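Local coordinates for outer surface protein (Bacillus cereus ATCC 14579, PDB 1X7F) that is of uncharacterised function but probably hydrolyses 6-phospho-N-acetylmuramic acid glycosides during cell-wall sugar recycling, at residues E26-I31 with I244-I249. Sequence-based numbering, arbitrary orientation.
Sequences ERKLGI and IDDVII
K28, L29 and G30 run alongside D246, V247 and I248 as neighbouring parallel strands, their short axes 20° apart. Three backbone bonds form the ladder: V247 N to K28 O (2.9 Å), G30 N to V247 O (2.7 Å) and I249 N to G30 O (3.0 Å). The last reaches its oxygen from well above the carbonyl plane. CA-H...O contacts fill in between, among them L29 CA to V247 O.

Nearer the N-terminal end, K28 N divides its hydrogen between D246 OD1 (3.1 Å), which it meets from above the carboxylate plane, and, weakly, D245 O. With CG beside its own backbone N (chi1 -62°), the D246 carboxylate lies against the K28 methylenes, CB to OD1 being 3.3 Å. The charged ends part: K28 NZ pairs with E89, while D246 OD2 is held by R57 and R199, an arrangement that probably keeps D246 ionised. Two waters extend the link, one joining E26 O to D246 OD1, the other lying in the R27 guanidinium plane between NE and D245 OD1; R27 NH1 also bonds R267 O, and D245 OD2 accepts from S200 N.

Apolar contact is lighter. L29 CD2 packs beside V247 CB (4.0 Å), both side chains touching W239 of helix 231-240, and I248 CG2 rests against the bare backbone of G30, 3.7 Å from its C atom. L259 of helix 256-264 covers I31 and I249.

The pairing of the first and last strands, 213 residues apart, is the closure expected of a (beta/alpha)8 TIM barrel, here in the N-terminal domain.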
loop_
_atom_site.group_PDB
_atom_site.type_symbol
_atom_site.label_atom_id
_atom_site.label_comp_id
_atom_site.label_asym_id
_atom_site.label_seq_id
_atom_site.Cartn_x
_atom_site.Cartn_y
_atom_site.Cartn_z
ATOM N N GLU A 26 -7.872 4.447 -9.737
ATOM C CA GLU A 26 -8.207 4.787 -8.357
ATOM C C GLU A 26 -7.612 3.789 -7.366
ATOM O O GLU A 26 -7.519 2.591 -7.663
ATOM C CB GLU A 26 -9.733 4.905 -8.197
ATOM C CG GLU A 26 -10.313 4.221 -6.965
ATOM C CD GLU A 26 -11.836 4.260 -6.905
ATOM O OE1 GLU A 26 -12.503 3.961 -7.928
ATOM O OE2 GLU A 26 -12.372 4.579 -5.820
ATOM N N ARG A 27 -7.194 4.299 -6.206
ATOM C CA ARG A 27 -6.567 3.492 -5.146
ATOM C C ARG A 27 -7.475 3.424 -3.928
ATOM O O ARG A 27 -7.940 4.450 -3.429
ATOM C CB ARG A 27 -5.184 4.049 -4.774
ATOM C CG ARG A 27 -4.140 3.750 -5.837
ATOM C CD ARG A 27 -2.805 4.437 -5.673
ATOM N NE ARG A 27 -1.970 4.209 -6.852
ATOM C CZ ARG A 27 -0.700 4.583 -6.977
ATOM N NH1 ARG A 27 -0.079 5.221 -5.991
ATOM N NH2 ARG A 27 -0.044 4.318 -8.100
ATOM N N LYS A 28 -7.759 2.209 -3.477
ATOM C CA LYS A 28 -8.700 2.013 -2.385
ATOM C C LYS A 28 -8.008 1.484 -1.159
ATOM O O LYS A 28 -6.962 0.831 -1.257
ATOM C CB LYS A 28 -9.815 1.034 -2.777
ATOM C CG LYS A 28 -10.786 1.541 -3.811
ATOM C CD LYS A 28 -11.907 0.518 -3.988
ATOM C CE LYS A 28 -12.838 0.861 -5.158
ATOM N NZ LYS A 28 -14.147 0.115 -5.081
ATOM N N LEU A 29 -8.611 1.768 -0.006
ATOM C CA LEU A 29 -8.280 1.094 1.246
ATOM C C LEU A 29 -9.370 0.078 1.570
ATOM O O LEU A 29 -10.560 0.344 1.378
ATOM C CB LEU A 29 -8.102 2.098 2.389
ATOM C CG LEU A 29 -6.698 2.721 2.453
ATOM C CD1 LEU A 29 -6.703 3.988 3.302
ATOM C CD2 LEU A 29 -5.635 1.673 2.953
ATOM N N GLY A 30 -8.953 -1.089 2.063
ATOM C CA GLY A 30 -9.890 -2.143 2.434
ATOM C C GLY A 30 -9.647 -2.690 3.821
ATOM O O GLY A 30 -8.594 -2.458 4.404
ATOM N N ILE A 31 -10.641 -3.413 4.337
ATOM C CA ILE A 31 -10.590 -4.122 5.630
ATOM C C ILE A 31 -11.069 -5.557 5.415
ATOM O O ILE A 31 -11.848 -5.827 4.489
ATOM C CB ILE A 31 -11.518 -3.439 6.688
ATOM C CG1 ILE A 31 -12.906 -3.114 6.084
ATOM C CG2 ILE A 31 -10.851 -2.185 7.265
ATOM C CD1 ILE A 31 -14.062 -2.948 7.106
ATOM N N ILE A 244 0.172 -1.872 -7.341
ATOM C CA ILE A 244 -0.924 -2.250 -6.461
ATOM C C ILE A 244 -1.867 -1.076 -6.378
ATOM O O ILE A 244 -1.437 0.047 -6.121
ATOM C CB ILE A 244 -0.404 -2.683 -5.039
ATOM C CG1 ILE A 244 0.511 -3.923 -5.119
ATOM C CG2 ILE A 244 -1.568 -2.950 -4.057
ATOM C CD1 ILE A 244 -0.200 -5.245 -5.616
ATOM N N ASP A 245 -3.147 -1.337 -6.630
ATOM C CA ASP A 245 -4.185 -0.318 -6.533
ATOM C C ASP A 245 -4.815 -0.266 -5.147
ATOM O O ASP A 245 -4.915 0.803 -4.556
ATOM C CB ASP A 245 -5.267 -0.555 -7.597
ATOM C CG ASP A 245 -4.680 -0.730 -8.976
ATOM O OD1 ASP A 245 -3.853 0.113 -9.390
ATOM O OD2 ASP A 245 -4.967 -1.684 -9.720
ATOM N N ASP A 246 -5.236 -1.423 -4.636
ATOM C CA ASP A 246 -5.986 -1.479 -3.381
ATOM C C ASP A 246 -5.173 -2.093 -2.243
ATOM O O ASP A 246 -4.503 -3.111 -2.420
ATOM C CB ASP A 246 -7.319 -2.234 -3.583
ATOM C CG ASP A 246 -8.245 -1.541 -4.577
ATOM O OD1 ASP A 246 -7.902 -0.429 -5.049
ATOM O OD2 ASP A 246 -9.344 -2.009 -4.944
ATOM N N VAL A 247 -5.236 -1.464 -1.073
ATOM C CA VAL A 247 -4.509 -1.953 0.093
ATOM C C VAL A 247 -5.530 -2.420 1.137
ATOM O O VAL A 247 -6.366 -1.643 1.589
ATOM C CB VAL A 247 -3.512 -0.878 0.640
ATOM C CG1 VAL A 247 -2.915 -1.294 1.977
ATOM C CG2 VAL A 247 -2.400 -0.615 -0.374
ATOM N N ILE A 248 -5.476 -3.707 1.489
ATOM C CA ILE A 248 -6.467 -4.305 2.390
ATOM C C ILE A 248 -5.790 -4.802 3.660
ATOM O O ILE A 248 -4.809 -5.530 3.587
ATOM C CB ILE A 248 -7.243 -5.485 1.686
ATOM C CG1 ILE A 248 -7.790 -5.051 0.316
ATOM C CG2 ILE A 248 -8.380 -5.989 2.568
ATOM C CD1 ILE A 248 -8.250 -6.211 -0.590
ATOM N N ILE A 249 -6.313 -4.412 4.825
ATOM C CA ILE A 249 -5.883 -5.016 6.095
ATOM C C ILE A 249 -6.432 -6.444 6.189
ATOM O O ILE A 249 -7.648 -6.645 6.150
ATOM C CB ILE A 249 -6.366 -4.173 7.305
ATOM C CG1 ILE A 249 -6.044 -2.687 7.079
ATOM C CG2 ILE A 249 -5.782 -4.738 8.621
ATOM C CD1 ILE A 249 -6.598 -1.761 8.118
HETATM O O HOH W 1 -9.102 0.506 -7.451
HETATM O O HOH W 2 -3.598 3.037 -9.098
#